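Local coordinates for putative exported protein (PDB 2DVZ), which probably serves as a periplasmic solute receptor of the Bug (TctC) family, here holding glutamate, for a transport system, at residues A[242-246]-A[291-295]; A[213-217]-A[237-241]; A[43-48]-A[259-265]; A[15-19]-A[254-259]. All blocks are in the same frame, centred on the assembly; numbering follows the deposited sequence.

Contact 1. Residues A[242-246]-A[291-295]; sequences WYGLL and FAKEI. With GLU (glutamic acid), chain G.
Gly244 lies so close to Phe291 that a side chain would collide: its CA is 3.7 Å from Phe291 CZ, and an ideal CB would sit 2.4 Å from that atom. Residues 242-246 are extended strand, 291-295 helix; the segment axes run 124° apart, 10.7 Å at closest approach, CA pairs Trp242-Glu294 at 9.1 Å and Gly244-Phe291 at 8.0 Å. Trp242 (chi1 p) points at the helix. Phe291 (chi1 t) turns its edge to the face of the Trp242 six-membered ring, a T-shaped stack with centroids 5.1 Å apart, planes at 78°. Trp242 CH2 meets Ile295 CG1 at 3.7 Å, and Leu246 CD2 reaches Phe291 CE2 at 4.0 Å and Ile295 CD1 at 4.2 Å. A water accepts from Trp242 NE1 (2.9 Å) and gives a weak bond to Glu294 O (3.4 Å); Glu294 OE1 is held by Asn286 and Asn111. Strand alternation sends Tyr243 the other way, beside Thr33, where its OH makes a weak hydrogen bond to O of the bound glutamic acid (2.6 Å). One face of the strand packs on helix 288-307, while from the other Tyr243 reaches the ligand, as in the periplasmic binding protein fold.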
loop_
_atom_site.group_PDB
_atom_site.type_symbol
_atom_site.label_atom_id
_atom_site.label_comp_id
_atom_site.label_asym_id
_atom_site.label_seq_id
_atom_site.Cartn_x
_atom_site.Cartn_y
_atom_site.Cartn_z
ATOM N N TRP A 242 -1.229 -4.375 -2.935
ATOM C CA TRP A 242 -1.009 -4.135 -4.356
ATOM C C TRP A 242 -1.262 -2.666 -4.663
ATOM O O TRP A 242 -1.850 -1.940 -3.841
ATOM C CB TRP A 242 -1.843 -5.053 -5.300
ATOM C CG TRP A 242 -3.324 -5.341 -4.922
ATOM C CD1 TRP A 242 -3.858 -6.564 -4.708
ATOM C CD2 TRP A 242 -4.407 -4.391 -4.744
ATOM N NE1 TRP A 242 -5.192 -6.460 -4.417
ATOM C CE2 TRP A 242 -5.568 -5.141 -4.452
ATOM C CE3 TRP A 242 -4.508 -2.986 -4.824
ATOM C CZ2 TRP A 242 -6.832 -4.540 -4.171
ATOM C CZ3 TRP A 242 -5.781 -2.366 -4.537
ATOM C CH2 TRP A 242 -6.921 -3.164 -4.223
ATOM N N TYR A 243 -0.765 -2.250 -5.824
ATOM C CA TYR A 243 -0.934 -0.906 -6.359
ATOM C C TYR A 243 -1.395 -0.983 -7.809
ATOM O O TYR A 243 -0.839 -1.727 -8.588
ATOM C CB TYR A 243 0.390 -0.108 -6.239
ATOM C CG TYR A 243 0.747 0.013 -4.784
ATOM C CD1 TYR A 243 0.234 1.076 -4.013
ATOM C CD2 TYR A 243 1.523 -0.980 -4.147
ATOM C CE1 TYR A 243 0.504 1.162 -2.646
ATOM C CE2 TYR A 243 1.826 -0.885 -2.783
ATOM C CZ TYR A 243 1.302 0.170 -2.034
ATOM O OH TYR A 243 1.576 0.250 -0.686
ATOM N N GLY A 244 -2.408 -0.204 -8.167
ATOM C CA GLY A 244 -2.911 -0.236 -9.528
ATOM C C GLY A 244 -3.472 1.084 -10.014
ATOM O O GLY A 244 -3.418 2.099 -9.314
ATOM N N LEU A 245 -4.035 1.054 -11.221
ATOM C CA LEU A 245 -4.448 2.255 -11.889
ATOM C C LEU A 245 -5.973 2.260 -12.021
ATOM O O LEU A 245 -6.569 1.265 -12.376
ATOM C CB LEU A 245 -3.733 2.390 -13.239
ATOM C CG LEU A 245 -3.851 3.747 -13.956
ATOM C CD1 LEU A 245 -3.258 4.980 -13.184
ATOM C CD2 LEU A 245 -3.213 3.627 -15.293
ATOM N N LEU A 246 -6.573 3.404 -11.712
ATOM C CA LEU A 246 -8.027 3.581 -11.704
ATOM C C LEU A 246 -8.367 4.763 -12.565
ATOM O O LEU A 246 -7.635 5.770 -12.602
ATOM C CB LEU A 246 -8.516 3.889 -10.280
ATOM C CG LEU A 246 -8.289 2.803 -9.209
ATOM C CD1 LEU A 246 -8.676 3.332 -7.808
ATOM C CD2 LEU A 246 -8.989 1.410 -9.546
ATOM N N PHE A 291 -8.215 -7.269 -11.892
ATOM C CA PHE A 291 -8.012 -6.266 -10.846
ATOM C C PHE A 291 -9.298 -6.019 -10.030
ATOM O O PHE A 291 -9.256 -5.994 -8.791
ATOM C CB PHE A 291 -7.447 -4.970 -11.451
ATOM C CG PHE A 291 -6.930 -3.974 -10.423
ATOM C CD1 PHE A 291 -6.360 -4.411 -9.197
ATOM C CD2 PHE A 291 -6.954 -2.593 -10.708
ATOM C CE1 PHE A 291 -5.872 -3.506 -8.264
ATOM C CE2 PHE A 291 -6.459 -1.666 -9.784
ATOM C CZ PHE A 291 -5.911 -2.131 -8.540
ATOM N N ALA A 292 -10.438 -5.880 -10.714
ATOM C CA ALA A 292 -11.737 -5.669 -10.025
ATOM C C ALA A 292 -12.023 -6.810 -9.055
ATOM O O ALA A 292 -12.607 -6.608 -7.982
ATOM C CB ALA A 292 -12.892 -5.517 -11.041
ATOM N N LYS A 293 -11.612 -8.014 -9.449
ATOM C CA LYS A 293 -11.789 -9.206 -8.620
ATOM C C LYS A 293 -10.878 -9.143 -7.357
ATOM O O LYS A 293 -11.305 -9.471 -6.255
ATOM C CB LYS A 293 -11.573 -10.477 -9.446
ATOM C CG LYS A 293 -11.611 -11.739 -8.573
ATOM C CD LYS A 293 -11.518 -13.060 -9.324
ATOM C CE LYS A 293 -11.681 -14.224 -8.315
ATOM N NZ LYS A 293 -11.440 -15.584 -8.956
ATOM N N GLU A 294 -9.647 -8.692 -7.532
ATOM C CA GLU A 294 -8.720 -8.416 -6.440
ATOM C C GLU A 294 -9.255 -7.346 -5.510
ATOM O O GLU A 294 -9.227 -7.524 -4.290
ATOM C CB GLU A 294 -7.340 -8.008 -6.995
ATOM C CG GLU A 294 -6.647 -9.194 -7.708
ATOM C CD GLU A 294 -5.428 -8.823 -8.496
ATOM O OE1 GLU A 294 -5.294 -7.681 -9.003
ATOM O OE2 GLU A 294 -4.583 -9.724 -8.620
ATOM N N ILE A 295 -9.791 -6.269 -6.095
ATOM C CA ILE A 295 -10.369 -5.179 -5.331
ATOM C C ILE A 295 -11.478 -5.658 -4.435
ATOM O O ILE A 295 -11.500 -5.299 -3.244
ATOM C CB ILE A 295 -10.858 -3.987 -6.236
ATOM C CG1 ILE A 295 -9.643 -3.223 -6.783
ATOM C CG2 ILE A 295 -11.822 -3.067 -5.444
ATOM C CD1 ILE A 295 -9.916 -2.397 -8.007
HETATM N N GLU G . -0.904 2.452 3.328
HETATM C CA GLU G . -0.983 2.672 1.871
HETATM C C GLU G . -1.469 1.435 1.133
HETATM O O GLU G . -0.795 0.807 0.310
HETATM C CB GLU G . 0.333 3.225 1.332
HETATM C CG GLU G . 0.903 4.341 2.226
HETATM C CD GLU G . 1.715 5.364 1.488
HETATM O OE1 GLU G . 1.817 5.219 0.251
HETATM O OE2 GLU G . 2.235 6.343 2.133
HETATM O OXT GLU G . -2.637 1.062 1.328
HETATM O O HOH W 1 -6.247 -9.119 -3.791
#

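Contact 2. Residues A[213-217]-A[237-241]; sequences AIAWP and LNQPV
An inverse gamma turn centred on Asn238 (phi/psi -85/52) faces the end of strand 210-215, and the side chain of Asn238 clasps the backbone of a single residue, Trp216. The touching parts run 75° apart, with Ala215 and Asn238 CA atoms at 4.4 Å. Asn238 takes chi1 t (-157°) and chi2 29°, which swings its amide across to Trp216: the backbone N of Trp216 donates to Asn238 OD1 at 2.9 Å. Ala215 points its methyl at the turn, CB lying 3.4 Å from Gln239 O and 3.8 Å from Leu237 O. The CA-to-CB bond of Trp216 points away, yet with chi1 t (-158°) its indole returns and presents its edge to Pro240, CE3 to CB 3.8 Å. Backbone hydrogen bonds of Ala215 with Asn117 and Val241 with Thr115 set both segments against strand 106-121, consistent with the crossover region between the two lobes of a periplasmic binding protein. The clasp is completed by Asn238 ND2, which donates to Trp216 O at 2.8 Å.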
loop_
_atom_site.group_PDB
_atom_site.type_symbol
_atom_site.label_atom_id
_atom_site.label_comp_id
_atom_site.label_asym_id
_atom_site.label_seq_id
_atom_site.Cartn_x
_atom_site.Cartn_y
_atom_site.Cartn_z
ATOM N N ALA A 213 9.442 -9.182 10.147
ATOM C CA ALA A 213 8.718 -10.115 9.274
ATOM C C ALA A 213 8.204 -9.354 8.058
ATOM O O ALA A 213 8.034 -8.152 8.114
ATOM C CB ALA A 213 7.553 -10.758 10.013
ATOM N N ILE A 214 7.968 -10.055 6.959
ATOM C CA ILE A 214 7.373 -9.466 5.755
ATOM C C ILE A 214 6.095 -10.245 5.476
ATOM O O ILE A 214 5.995 -11.428 5.861
ATOM C CB ILE A 214 8.315 -9.481 4.477
ATOM C CG1 ILE A 214 8.773 -10.901 4.111
ATOM C CG2 ILE A 214 9.498 -8.540 4.632
ATOM C CD1 ILE A 214 9.366 -11.002 2.690
ATOM N N ALA A 215 5.113 -9.584 4.865
ATOM C CA ALA A 215 3.915 -10.294 4.387
ATOM C C ALA A 215 4.047 -10.616 2.870
ATOM O O ALA A 215 4.002 -9.747 2.024
ATOM C CB ALA A 215 2.628 -9.537 4.722
ATOM N N TRP A 216 4.273 -11.880 2.564
ATOM C CA TRP A 216 4.683 -12.308 1.232
ATOM C C TRP A 216 4.652 -13.837 1.224
ATOM O O TRP A 216 4.733 -14.468 2.287
ATOM C CB TRP A 216 6.082 -11.776 0.921
ATOM C CG TRP A 216 6.424 -11.671 -0.532
ATOM C CD1 TRP A 216 7.452 -12.320 -1.192
ATOM C CD2 TRP A 216 5.763 -10.857 -1.527
ATOM N NE1 TRP A 216 7.472 -11.954 -2.520
ATOM C CE2 TRP A 216 6.449 -11.061 -2.755
ATOM C CE3 TRP A 216 4.672 -9.983 -1.498
ATOM C CZ2 TRP A 216 6.064 -10.419 -3.942
ATOM C CZ3 TRP A 216 4.271 -9.366 -2.671
ATOM C CH2 TRP A 216 4.976 -9.575 -3.879
ATOM N N PRO A 217 4.472 -14.447 0.040
ATOM C CA PRO A 217 4.503 -15.920 0.023
ATOM C C PRO A 217 5.832 -16.528 0.427
ATOM O O PRO A 217 5.858 -17.594 0.981
ATOM C CB PRO A 217 4.147 -16.278 -1.452
ATOM C CG PRO A 217 3.456 -15.068 -1.988
ATOM C CD PRO A 217 4.136 -13.890 -1.284
ATOM N N LEU A 237 -1.513 -13.368 9.226
ATOM C CA LEU A 237 -0.943 -12.039 9.028
ATOM C C LEU A 237 -0.186 -11.918 7.705
ATOM O O LEU A 237 0.210 -10.843 7.323
ATOM C CB LEU A 237 -0.057 -11.670 10.226
ATOM C CG LEU A 237 -0.721 -11.598 11.620
ATOM C CD1 LEU A 237 0.328 -11.209 12.682
ATOM C CD2 LEU A 237 -1.957 -10.644 11.714
ATOM N N ASN A 238 -0.024 -13.027 6.990
ATOM C CA ASN A 238 0.812 -13.049 5.809
ATOM C C ASN A 238 0.101 -12.587 4.528
ATOM O O ASN A 238 0.155 -13.258 3.498
ATOM C CB ASN A 238 1.409 -14.458 5.653
ATOM C CG ASN A 238 2.664 -14.468 4.830
ATOM O OD1 ASN A 238 3.418 -13.470 4.795
ATOM N ND2 ASN A 238 2.915 -15.601 4.148
ATOM N N GLN A 239 -0.529 -11.411 4.603
ATOM C CA GLN A 239 -1.310 -10.811 3.503
ATOM C C GLN A 239 -0.590 -9.627 2.834
ATOM O O GLN A 239 -0.381 -8.582 3.437
ATOM C CB GLN A 239 -2.687 -10.366 4.000
ATOM C CG GLN A 239 -3.535 -11.505 4.530
ATOM C CD GLN A 239 -4.146 -12.413 3.418
ATOM O OE1 GLN A 239 -3.915 -12.211 2.194
ATOM N NE2 GLN A 239 -4.913 -13.441 3.861
ATOM N N PRO A 240 -0.174 -9.794 1.583
ATOM C CA PRO A 240 0.360 -8.620 0.898
ATOM C C PRO A 240 -0.723 -7.654 0.414
ATOM O O PRO A 240 -1.934 -7.906 0.561
ATOM C CB PRO A 240 1.106 -9.218 -0.282
ATOM C CG PRO A 240 0.530 -10.603 -0.471
ATOM C CD PRO A 240 -0.118 -11.027 0.778
ATOM N N VAL A 241 -0.260 -6.554 -0.161
ATOM C CA VAL A 241 -1.121 -5.551 -0.785
ATOM C C VAL A 241 -0.792 -5.460 -2.300
ATOM O O VAL A 241 -0.163 -6.383 -2.875
ATOM C CB VAL A 241 -1.011 -4.178 -0.042
ATOM C CG1 VAL A 241 -1.440 -4.329 1.392
ATOM C CG2 VAL A 241 0.397 -3.539 -0.155
#

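Contact 3. Residues A[43-48]-A[259-265]; sequences RMSQEL and LRDAAVV
Two helices cross at 121° between their N-to-C directions; the axes of segments 43-48 and 259-265 come within 8.4 Å, and the nearest CA pair is Met44-Ala262, 5.2 Å. This is helix-on-helix packing in one lobe of the periplasmic binding protein fold, between the C-terminal end of helix 32-48 and the C-terminal half of helix 253-267. The small Ala262 permits the close approach: its CB points at helix 32-48 and touches Leu48 CG at 3.6 Å and Glu47 CG at 3.8 Å. Met44, here selenomethionine, has chi1 m, chi2 t and chi3 p and extends past Ala262 to Ala263 and Leu259, with SE 4.0 Å from Ala263 CB and CE 4.1 Å from Leu259 CD2. Leu48 (m, t) adds CD1 to Leu259 CD2 at 3.9 Å. No hydrogen bond links the segments. At the outer margin Val265 CG1 lies against Glu47 OE1 (3.7 Å) and Arg43 NH2 (3.9 Å), while Arg43 NE forms a salt bridge with Asp269. The tightest approach is that of Met44 CE to the backbone oxygen Leu259 O, 3.2 Å.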
loop_
_atom_site.group_PDB
_atom_site.type_symbol
_atom_site.label_atom_id
_atom_site.label_comp_id
_atom_site.label_asym_id
_atom_site.label_seq_id
_atom_site.Cartn_x
_atom_site.Cartn_y
_atom_site.Cartn_z
ATOM N N ARG A 43 7.490 5.481 -17.034
ATOM C CA ARG A 43 7.749 4.616 -18.157
ATOM C C ARG A 43 6.519 4.485 -19.071
ATOM O O ARG A 43 6.672 4.408 -20.278
ATOM C CB ARG A 43 8.269 3.257 -17.652
ATOM C CG ARG A 43 8.660 2.249 -18.728
ATOM C CD ARG A 43 9.803 2.749 -19.621
ATOM N NE ARG A 43 10.044 1.849 -20.769
ATOM C CZ ARG A 43 9.310 1.792 -21.870
ATOM N NH1 ARG A 43 8.238 2.572 -22.012
ATOM N NH2 ARG A 43 9.629 0.935 -22.823
HETATM N N MSE A 44 5.318 4.423 -18.495
HETATM C CA MSE A 44 4.074 4.479 -19.271
HETATM C C MSE A 44 4.047 5.743 -20.129
HETATM O O MSE A 44 3.634 5.711 -21.273
HETATM C CB MSE A 44 2.844 4.475 -18.361
HETATM C CG MSE A 44 2.456 3.136 -17.860
HETATM SE SE MSE A 44 0.896 3.241 -16.693
HETATM C CE MSE A 44 -0.531 3.691 -17.963
ATOM N N SER A 45 4.526 6.839 -19.561
ATOM C CA SER A 45 4.444 8.120 -20.206
ATOM C C SER A 45 5.232 8.140 -21.530
ATOM O O SER A 45 4.734 8.622 -22.579
ATOM C CB SER A 45 4.940 9.166 -19.235
ATOM O OG SER A 45 5.027 10.397 -19.874
ATOM N N GLN A 46 6.447 7.583 -21.464
ATOM C CA GLN A 46 7.313 7.347 -22.624
ATOM C C GLN A 46 6.552 6.591 -23.725
ATOM O O GLN A 46 6.630 6.934 -24.902
ATOM C CB GLN A 46 8.575 6.590 -22.172
ATOM C CG GLN A 46 9.456 6.082 -23.342
ATOM C CD GLN A 46 10.624 5.181 -22.910
ATOM O OE1 GLN A 46 11.015 4.269 -23.651
ATOM N NE2 GLN A 46 11.180 5.428 -21.720
ATOM N N GLU A 47 5.778 5.591 -23.325
ATOM C CA GLU A 47 4.968 4.791 -24.254
ATOM C C GLU A 47 3.791 5.559 -24.825
ATOM O O GLU A 47 3.517 5.465 -26.019
ATOM C CB GLU A 47 4.467 3.504 -23.566
ATOM C CG GLU A 47 3.557 2.589 -24.397
ATOM C CD GLU A 47 4.231 1.979 -25.668
ATOM O OE1 GLU A 47 5.479 2.002 -25.786
ATOM O OE2 GLU A 47 3.484 1.445 -26.533
ATOM N N LEU A 48 3.091 6.306 -23.959
ATOM C CA LEU A 48 1.867 7.023 -24.327
ATOM C C LEU A 48 2.121 8.305 -25.142
ATOM O O LEU A 48 1.219 8.793 -25.825
ATOM C CB LEU A 48 0.988 7.310 -23.090
ATOM C CG LEU A 48 0.278 6.112 -22.423
ATOM C CD1 LEU A 48 -0.288 6.445 -21.009
ATOM C CD2 LEU A 48 -0.782 5.560 -23.332
ATOM N N LEU A 259 -4.419 2.731 -21.860
ATOM C CA LEU A 259 -3.657 2.840 -20.615
ATOM C C LEU A 259 -3.106 1.500 -20.147
ATOM O O LEU A 259 -1.975 1.424 -19.701
ATOM C CB LEU A 259 -4.547 3.411 -19.501
ATOM C CG LEU A 259 -4.972 4.877 -19.630
ATOM C CD1 LEU A 259 -6.078 5.175 -18.641
ATOM C CD2 LEU A 259 -3.757 5.795 -19.429
ATOM N N ARG A 260 -3.917 0.456 -20.234
ATOM C CA ARG A 260 -3.515 -0.857 -19.798
ATOM C C ARG A 260 -2.385 -1.372 -20.666
ATOM O O ARG A 260 -1.409 -1.948 -20.157
ATOM C CB ARG A 260 -4.677 -1.855 -19.839
ATOM C CG ARG A 260 -4.371 -3.063 -18.981
ATOM C CD ARG A 260 -4.833 -4.304 -19.611
ATOM N NE ARG A 260 -4.082 -5.443 -19.085
ATOM C CZ ARG A 260 -3.936 -6.605 -19.700
ATOM N NH1 ARG A 260 -4.488 -6.786 -20.876
ATOM N NH2 ARG A 260 -3.239 -7.573 -19.138
ATOM N N ASP A 261 -2.509 -1.158 -21.969
ATOM C CA ASP A 261 -1.439 -1.529 -22.880
ATOM C C ASP A 261 -0.102 -0.871 -22.553
ATOM O O ASP A 261 0.961 -1.527 -22.607
ATOM C CB ASP A 261 -1.849 -1.184 -24.303
ATOM C CG ASP A 261 -2.754 -2.191 -24.873
ATOM O OD1 ASP A 261 -2.851 -3.298 -24.297
ATOM O OD2 ASP A 261 -3.380 -1.894 -25.891
ATOM N N ALA A 262 -0.158 0.426 -22.239
ATOM C CA ALA A 262 1.038 1.149 -21.851
ATOM C C ALA A 262 1.602 0.655 -20.519
ATOM O O ALA A 262 2.823 0.708 -20.330
ATOM C CB ALA A 262 0.780 2.636 -21.794
ATOM N N ALA A 263 0.719 0.239 -19.599
ATOM C CA ALA A 263 1.114 -0.363 -18.310
ATOM C C ALA A 263 1.853 -1.673 -18.558
ATOM O O ALA A 263 2.937 -1.907 -17.991
ATOM C CB ALA A 263 -0.114 -0.603 -17.387
ATOM N N VAL A 264 1.278 -2.498 -19.438
ATOM C CA VAL A 264 1.859 -3.785 -19.800
ATOM C C VAL A 264 3.244 -3.577 -20.441
ATOM O O VAL A 264 4.202 -4.277 -20.089
ATOM C CB VAL A 264 0.895 -4.666 -20.692
ATOM C CG1 VAL A 264 1.658 -5.794 -21.439
ATOM C CG2 VAL A 264 -0.223 -5.241 -19.855
ATOM N N VAL A 265 3.384 -2.593 -21.312
ATOM C CA VAL A 265 4.702 -2.318 -21.873
ATOM C C VAL A 265 5.688 -1.907 -20.785
ATOM O O VAL A 265 6.820 -2.421 -20.738
ATOM C CB VAL A 265 4.675 -1.227 -23.018
ATOM C CG1 VAL A 265 6.085 -0.698 -23.287
ATOM C CG2 VAL A 265 4.046 -1.784 -24.287
#

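Contact 4. Residues A[15-19]-A[254-259]; sequences AYPSK and DVVNKL
Apolar contact centres on Tyr16, whose side chain is laid along helix 253-267 by chi1 t (-179°) and chi2 88°. Tyr16 CA and Val255 CA are 6.6 Å apart. Val255 CG2 sits over the Tyr16 ring face in a CH-pi contact, 3.9 Å from the centroid and 19° off the normal. Further along the helix Tyr16 CE2 meets Leu259 CG at 4.0 Å, and Tyr16 OH reaches Leu259 CD2 at 3.4 Å. The aliphatic part of Lys258 lies at the ring edge, its CD 4.0 Å from Tyr16 CD2 and 3.3 Å from Tyr16 O. Among the polar links, Lys258 NZ forms a salt bridge with Asp254 OD2 at 2.8 Å, one helical turn back, an i, i+4 pair within the helix; Tyr16 OH is hydrogen-bonded to Gly76 O. The backbone of 15-19 is irregular; the peptide between Tyr16 and Pro17 is cis, and Pro17 packs on Leu48 and Tyr77. The other segment, 254-259, is regular helix. The contact joins the N-terminal loop to helix 253-267 at the far end of one lobe, just before the chain enters strand 21-25, the first strand of the periplasmic binding protein fold.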
loop_
_atom_site.group_PDB
_atom_site.type_symbol
_atom_site.label_atom_id
_atom_site.label_comp_id
_atom_site.label_asym_id
_atom_site.label_seq_id
_atom_site.Cartn_x
_atom_site.Cartn_y
_atom_site.Cartn_z
ATOM N N ALA A 15 -7.280 11.843 -30.768
ATOM C CA ALA A 15 -7.156 10.459 -30.178
ATOM C C ALA A 15 -6.393 10.439 -28.832
ATOM O O ALA A 15 -5.300 10.996 -28.692
ATOM C CB ALA A 15 -6.529 9.467 -31.193
ATOM N N TYR A 16 -7.009 9.804 -27.841
ATOM C CA TYR A 16 -6.450 9.687 -26.498
ATOM C C TYR A 16 -5.028 9.054 -26.537
ATOM O O TYR A 16 -4.812 8.078 -27.255
ATOM C CB TYR A 16 -7.408 8.868 -25.634
ATOM C CG TYR A 16 -6.928 8.713 -24.222
ATOM C CD1 TYR A 16 -7.260 9.669 -23.255
ATOM C CD2 TYR A 16 -6.101 7.650 -23.858
ATOM C CE1 TYR A 16 -6.801 9.593 -21.985
ATOM C CE2 TYR A 16 -5.625 7.554 -22.532
ATOM C CZ TYR A 16 -5.992 8.535 -21.607
ATOM O OH TYR A 16 -5.576 8.480 -20.300
ATOM N N PRO A 17 -4.050 9.636 -25.808
ATOM C CA PRO A 17 -4.105 10.903 -25.077
ATOM C C PRO A 17 -3.536 12.040 -25.937
ATOM O O PRO A 17 -2.582 11.811 -26.655
ATOM C CB PRO A 17 -3.222 10.640 -23.855
ATOM C CG PRO A 17 -2.345 9.398 -24.235
ATOM C CD PRO A 17 -2.748 8.977 -25.634
ATOM N N SER A 18 -4.109 13.246 -25.836
ATOM C CA SER A 18 -3.734 14.383 -26.679
ATOM C C SER A 18 -3.107 15.468 -25.814
ATOM O O SER A 18 -2.517 16.454 -26.306
ATOM C CB SER A 18 -4.963 14.892 -27.467
ATOM O OG SER A 18 -6.016 15.312 -26.592
ATOM N N LYS A 19 -3.185 15.240 -24.507
ATOM C CA LYS A 19 -2.594 16.120 -23.513
ATOM C C LYS A 19 -2.118 15.309 -22.257
ATOM O O LYS A 19 -2.343 14.099 -22.164
ATOM C CB LYS A 19 -3.634 17.181 -23.141
ATOM C CG LYS A 19 -4.813 16.636 -22.398
ATOM C CD LYS A 19 -5.898 17.645 -22.196
ATOM C CE LYS A 19 -6.943 17.058 -21.307
ATOM N NZ LYS A 19 -8.259 17.759 -21.305
ATOM N N ASP A 254 -11.867 2.362 -24.761
ATOM C CA ASP A 254 -10.740 2.816 -25.575
ATOM C C ASP A 254 -9.617 3.352 -24.704
ATOM O O ASP A 254 -8.467 2.971 -24.881
ATOM C CB ASP A 254 -11.145 3.899 -26.603
ATOM C CG ASP A 254 -9.951 4.377 -27.439
ATOM O OD1 ASP A 254 -9.398 3.577 -28.253
ATOM O OD2 ASP A 254 -9.533 5.556 -27.269
ATOM N N VAL A 255 -9.981 4.233 -23.774
ATOM C CA VAL A 255 -9.057 4.862 -22.845
ATOM C C VAL A 255 -8.403 3.822 -21.916
ATOM O O VAL A 255 -7.182 3.776 -21.818
ATOM C CB VAL A 255 -9.787 5.979 -22.006
ATOM C CG1 VAL A 255 -9.007 6.313 -20.704
ATOM C CG2 VAL A 255 -10.046 7.224 -22.860
ATOM N N VAL A 256 -9.244 3.003 -21.272
ATOM C CA VAL A 256 -8.852 1.872 -20.419
ATOM C C VAL A 256 -7.844 0.937 -21.099
ATOM O O VAL A 256 -6.793 0.640 -20.546
ATOM C CB VAL A 256 -10.115 1.056 -19.902
ATOM C CG1 VAL A 256 -9.715 -0.085 -19.003
ATOM C CG2 VAL A 256 -11.066 1.944 -19.157
ATOM N N ASN A 257 -8.159 0.495 -22.309
ATOM C CA ASN A 257 -7.260 -0.409 -23.038
ATOM C C ASN A 257 -5.998 0.278 -23.506
ATOM O O ASN A 257 -4.972 -0.343 -23.603
ATOM C CB ASN A 257 -7.975 -1.067 -24.233
ATOM C CG ASN A 257 -9.128 -1.952 -23.811
ATOM O OD1 ASN A 257 -8.981 -2.802 -22.933
ATOM N ND2 ASN A 257 -10.286 -1.769 -24.452
ATOM N N LYS A 258 -6.075 1.550 -23.837
ATOM C CA LYS A 258 -4.864 2.254 -24.191
ATOM C C LYS A 258 -3.901 2.323 -23.016
ATOM O O LYS A 258 -2.738 2.018 -23.168
ATOM C CB LYS A 258 -5.160 3.644 -24.780
ATOM C CG LYS A 258 -5.368 3.606 -26.288
ATOM C CD LYS A 258 -5.854 4.961 -26.793
ATOM C CE LYS A 258 -6.040 4.967 -28.291
ATOM N NZ LYS A 258 -7.114 5.915 -28.729
ATOM N N LEU A 259 -4.419 2.731 -21.860
ATOM C CA LEU A 259 -3.657 2.840 -20.615
ATOM C C LEU A 259 -3.106 1.500 -20.147
ATOM O O LEU A 259 -1.975 1.424 -19.701
ATOM C CB LEU A 259 -4.547 3.411 -19.501
ATOM C CG LEU A 259 -4.972 4.877 -19.630
ATOM C CD1 LEU A 259 -6.078 5.175 -18.641
ATOM C CD2 LEU A 259 -3.757 5.795 -19.429
#

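Contacts 1 and 3 each lie on the same side of the chain's centre as contact 4, contact 2 on the side opposite contact 4. Contacts 3 and 4 share Leu259 and helix 253-267, their centres 10 Å apart. Contact 1, centred about 17 Å from contact 3, touches it through Leu245 CD2 and Met44 CE (3.8 Å). Its strand 241-248 leads into helix 253-267, and along the chain contacts 1, 3 and 4 alternate their segments. Contact 2 closes before contact 1 opens and is nested within the loops of contacts 3 and 4. Strand 106-121 pairs with both strands, 210-215 and 241-248, the latter bearing Tyr243 of the glutamate site, consistent with a two-lobed receptor closing around its ligand.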